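Local atomic coordinates of T cell receptor gamma chain (Monodelphis domestica, PDB entry 7L15), a protein that pairs with a T cell receptor mu chain to form the marsupial gamma mu T cell receptor, which probably recognises antigen at the T cell surface. Residues T159-D164 with L170-G175. Numbering follows the deposited sequence.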
ATOM      1  N   THR B 159       5.580   7.525   1.480  1.00 39.17           N
ATOM      2  CA  THR B 159       6.890   7.869   2.016  1.00 40.90           C
ATOM      3  C   THR B 159       7.852   6.728   1.725  1.00 48.23           C
ATOM      4  O   THR B 159       7.451   5.563   1.688  1.00 47.94           O
ATOM      5  CB  THR B 159       6.858   8.126   3.532  1.00 43.79           C
ATOM      6  OG1 THR B 159       6.588   6.900   4.217  1.00 47.91           O
ATOM      7  CG2 THR B 159       5.789   9.132   3.901  1.00 44.33           C
ATOM      8  N   TYR B 160       9.125   7.068   1.508  1.00 44.15           N
ATOM      9  CA  TYR B 160      10.128   6.047   1.252  1.00 39.89           C
ATOM     10  C   TYR B 160      11.515   6.593   1.591  1.00 46.31           C
ATOM     11  O   TYR B 160      11.762   7.802   1.558  1.00 49.31           O
ATOM     12  CB  TYR B 160      10.062   5.514  -0.196  1.00 45.88           C
ATOM     13  CG  TYR B 160       9.780   6.543  -1.301  1.00 48.37           C
ATOM     14  CD1 TYR B 160       8.519   7.101  -1.445  1.00 53.29           C
ATOM     15  CD2 TYR B 160      10.764   6.916  -2.214  1.00 50.46           C
ATOM     16  CE1 TYR B 160       8.240   8.032  -2.439  1.00 58.56           C
ATOM     17  CE2 TYR B 160      10.492   7.849  -3.240  1.00 45.53           C
ATOM     18  CZ  TYR B 160       9.220   8.400  -3.339  1.00 55.39           C
ATOM     19  OH  TYR B 160       8.892   9.327  -4.311  1.00 52.68           O
ATOM     20  N   TRP B 161      12.405   5.673   1.939  1.00 46.39           N
ATOM     21  CA  TRP B 161      13.787   5.961   2.278  1.00 43.95           C
ATOM     22  C   TRP B 161      14.689   5.329   1.230  1.00 47.12           C
ATOM     23  O   TRP B 161      14.490   4.173   0.857  1.00 57.07           O
ATOM     24  CB  TRP B 161      14.141   5.404   3.656  1.00 46.85           C
ATOM     25  CG  TRP B 161      13.207   5.831   4.752  1.00 43.65           C
ATOM     26  CD1 TRP B 161      11.897   5.460   4.913  1.00 43.62           C
ATOM     27  CD2 TRP B 161      13.515   6.698   5.847  1.00 41.79           C
ATOM     28  NE1 TRP B 161      11.370   6.056   6.038  1.00 40.82           N
ATOM     29  CE2 TRP B 161      12.343   6.817   6.631  1.00 38.74           C
ATOM     30  CE3 TRP B 161      14.670   7.390   6.244  1.00 45.18           C
ATOM     31  CZ2 TRP B 161      12.291   7.597   7.787  1.00 41.09           C
ATOM     32  CZ3 TRP B 161      14.614   8.178   7.404  1.00 47.09           C
ATOM     33  CH2 TRP B 161      13.429   8.276   8.155  1.00 43.17           C
ATOM     34  N   LYS B 162      15.677   6.085   0.755  1.00 49.44           N
ATOM     35  CA  LYS B 162      16.695   5.561  -0.141  1.00 52.45           C
ATOM     36  C   LYS B 162      18.075   5.887   0.411  1.00 58.11           C
ATOM     37  O   LYS B 162      18.258   6.872   1.131  1.00 62.17           O
ATOM     38  CB  LYS B 162      16.571   6.140  -1.542  1.00 54.22           C
ATOM     39  CG  LYS B 162      15.274   5.838  -2.258  1.00 63.18           C
ATOM     40  CD  LYS B 162      15.386   6.249  -3.725  1.00 73.94           C
ATOM     41  CE  LYS B 162      14.094   5.958  -4.460  1.00 76.10           C
ATOM     42  NZ  LYS B 162      13.574   4.638  -4.033  1.00 78.98           N
ATOM     43  N   GLU B 163      19.053   5.057   0.072  1.00 54.76           N
ATOM     44  CA  GLU B 163      20.438   5.414   0.339  1.00 64.76           C
ATOM     45  C   GLU B 163      21.112   5.793  -0.969  1.00 63.93           C
ATOM     46  O   GLU B 163      20.765   5.273  -2.032  1.00 65.24           O
ATOM     47  CB  GLU B 163      21.201   4.278   1.020  1.00 70.43           C
ATOM     48  CG  GLU B 163      21.323   3.011   0.216  1.00 78.49           C
ATOM     49  CD  GLU B 163      21.994   1.917   1.011  1.00 85.78           C
ATOM     50  OE1 GLU B 163      21.547   0.749   0.932  1.00 90.28           O
ATOM     51  OE2 GLU B 163      22.960   2.239   1.739  1.00 83.41           O
ATOM     52  N   ASP B 164      22.048   6.738  -0.887  1.00 68.36           N
ATOM     53  CA  ASP B 164      22.743   7.197  -2.083  1.00 82.51           C
ATOM     54  C   ASP B 164      23.473   6.031  -2.737  1.00 88.93           C
ATOM     55  O   ASP B 164      24.168   5.260  -2.068  1.00 82.67           O
ATOM     56  CB  ASP B 164      23.726   8.317  -1.736  1.00 87.12           C
ATOM     57  CG  ASP B 164      23.047   9.512  -1.090  1.00 94.75           C
ATOM     58  OD1 ASP B 164      21.843   9.415  -0.757  1.00 97.05           O
ATOM     59  OD2 ASP B 164      23.721  10.549  -0.915  1.00 97.97           O
ATOM     60  N   LEU B 170      14.414   1.329   0.796  1.00 53.89           N
ATOM     61  CA  LEU B 170      14.882   0.499   1.892  1.00 56.38           C
ATOM     62  C   LEU B 170      13.702  -0.061   2.684  1.00 53.72           C
ATOM     63  O   LEU B 170      12.566   0.433   2.608  1.00 48.58           O
ATOM     64  CB  LEU B 170      15.802   1.305   2.799  1.00 48.38           C
ATOM     65  CG  LEU B 170      16.964   1.898   2.012  1.00 54.26           C
ATOM     66  CD1 LEU B 170      17.660   2.996   2.789  1.00 48.10           C
ATOM     67  CD2 LEU B 170      17.941   0.794   1.616  1.00 56.21           C
ATOM     68  N   ASP B 171      13.985  -1.112   3.450  1.00 55.77           N
ATOM     69  CA  ASP B 171      12.952  -1.830   4.200  1.00 55.98           C
ATOM     70  C   ASP B 171      12.687  -1.056   5.491  1.00 54.56           C
ATOM     71  O   ASP B 171      13.216  -1.355   6.567  1.00 56.39           O
ATOM     72  CB  ASP B 171      13.386  -3.273   4.453  1.00 60.06           C
ATOM     73  CG  ASP B 171      12.331  -4.096   5.198  1.00 68.23           C
ATOM     74  OD1 ASP B 171      11.163  -4.149   4.755  1.00 72.73           O
ATOM     75  OD2 ASP B 171      12.685  -4.718   6.225  1.00 75.27           O
ATOM     76  N   ALA B 172      11.863  -0.017   5.367  1.00 45.58           N
ATOM     77  CA  ALA B 172      11.458   0.788   6.509  1.00 50.19           C
ATOM     78  C   ALA B 172      10.160   0.247   7.114  1.00 41.55           C
ATOM     79  O   ALA B 172       9.407  -0.479   6.473  1.00 40.41           O
ATOM     80  CB  ALA B 172      11.283   2.253   6.103  1.00 43.35           C
ATOM     81  N   GLN B 173       9.901   0.612   8.364  1.00 43.36           N
ATOM     82  CA  GLN B 173       8.620   0.310   8.994  1.00 40.87           C
ATOM     83  C   GLN B 173       7.706   1.517   8.869  1.00 37.69           C
ATOM     84  O   GLN B 173       8.152   2.656   9.043  1.00 42.22           O
ATOM     85  CB  GLN B 173       8.792  -0.034  10.475  1.00 52.17           C
ATOM     86  CG  GLN B 173       9.209  -1.441  10.769  1.00 56.73           C
ATOM     87  CD  GLN B 173      10.660  -1.675  10.451  1.00 59.50           C
ATOM     88  OE1 GLN B 173      11.546  -1.191  11.154  1.00 52.65           O
ATOM     89  NE2 GLN B 173      10.916  -2.417   9.381  1.00 55.70           N
ATOM     90  N   PHE B 174       6.423   1.274   8.611  1.00 37.51           N
ATOM     91  CA  PHE B 174       5.449   2.352   8.459  1.00 40.50           C
ATOM     92  C   PHE B 174       4.302   2.126   9.422  1.00 44.11           C
ATOM     93  O   PHE B 174       3.725   1.042   9.449  1.00 44.89           O
ATOM     94  CB  PHE B 174       4.912   2.424   7.028  1.00 45.50           C
ATOM     95  CG  PHE B 174       5.992   2.468   5.995  1.00 54.21           C
ATOM     96  CD1 PHE B 174       6.570   1.299   5.526  1.00 55.13           C
ATOM     97  CD2 PHE B 174       6.468   3.682   5.526  1.00 60.67           C
ATOM     98  CE1 PHE B 174       7.591   1.334   4.584  1.00 59.15           C
ATOM     99  CE2 PHE B 174       7.489   3.726   4.586  1.00 60.15           C
ATOM    100  CZ  PHE B 174       8.046   2.549   4.110  1.00 60.05           C
ATOM    101  N   GLY B 175       3.973   3.136  10.203  1.00 41.25           N
ATOM    102  CA  GLY B 175       2.784   3.069  11.027  1.00 33.07           C
ATOM    103  C   GLY B 175       1.532   3.363  10.228  1.00 39.14           C
ATOM    104  O   GLY B 175       1.570   3.793   9.074  1.00 43.24           O
TER
HETATM  105  O   HOH W   1      11.288   2.888   2.041  1.00 53.96           O
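Leu170 lays its branched end against the backbone of Trp161 to Glu163. Leu170 CD1 rests over the face of the Lys162-Glu163 peptide, 3.7 Å from Glu163 N, while CD2 meets Glu163 OE1 at the tip of an extended carboxylate chain that crosses the leucine nearly at a right angle. With CG beside its own backbone N (chi1 -56°), Leu170 also brings CG to within 3.6 Å of Trp161 O. Trp161 O accepts the one direct hydrogen bond between the segments, nearly straight, from Leu170 N (2.8 Å, 172° at the hydrogen). In the same pair, Trp161 N and Leu170 O stand 5.3 Å apart, and a water bridges them, accepting from the nitrogen and donating to the oxygen.

Asp171, at the centre of an inverse gamma turn, carries the chain away, and Ala172 returns with CB 3.5 Å from Trp161 CD1, approaching the pyrrole side of the indole obliquely. The indole NE1 is bonded to Ser188 OG. Farther along, the Phe174 ring offers its edge to Thr159: OG1 lies near the ring plane, 3.3 Å from CE2, and Thr159 O is 3.4 Å from the same carbon. The bridging water also lies in the plane of this ring, at its edge.

The contact thus joins one edge of each sheet of the C1-set immunoglobulin sandwich. Strand 158-163 continues through backbone bonds into 201-206, and strand 173-180 into 183-193. Trp161 points between the sheets, packing on Tyr145, Cys147 and Leu190 and edge-to-face with Tyr203, while Gln173 packs on Pro181 of the T cell receptor mu chain.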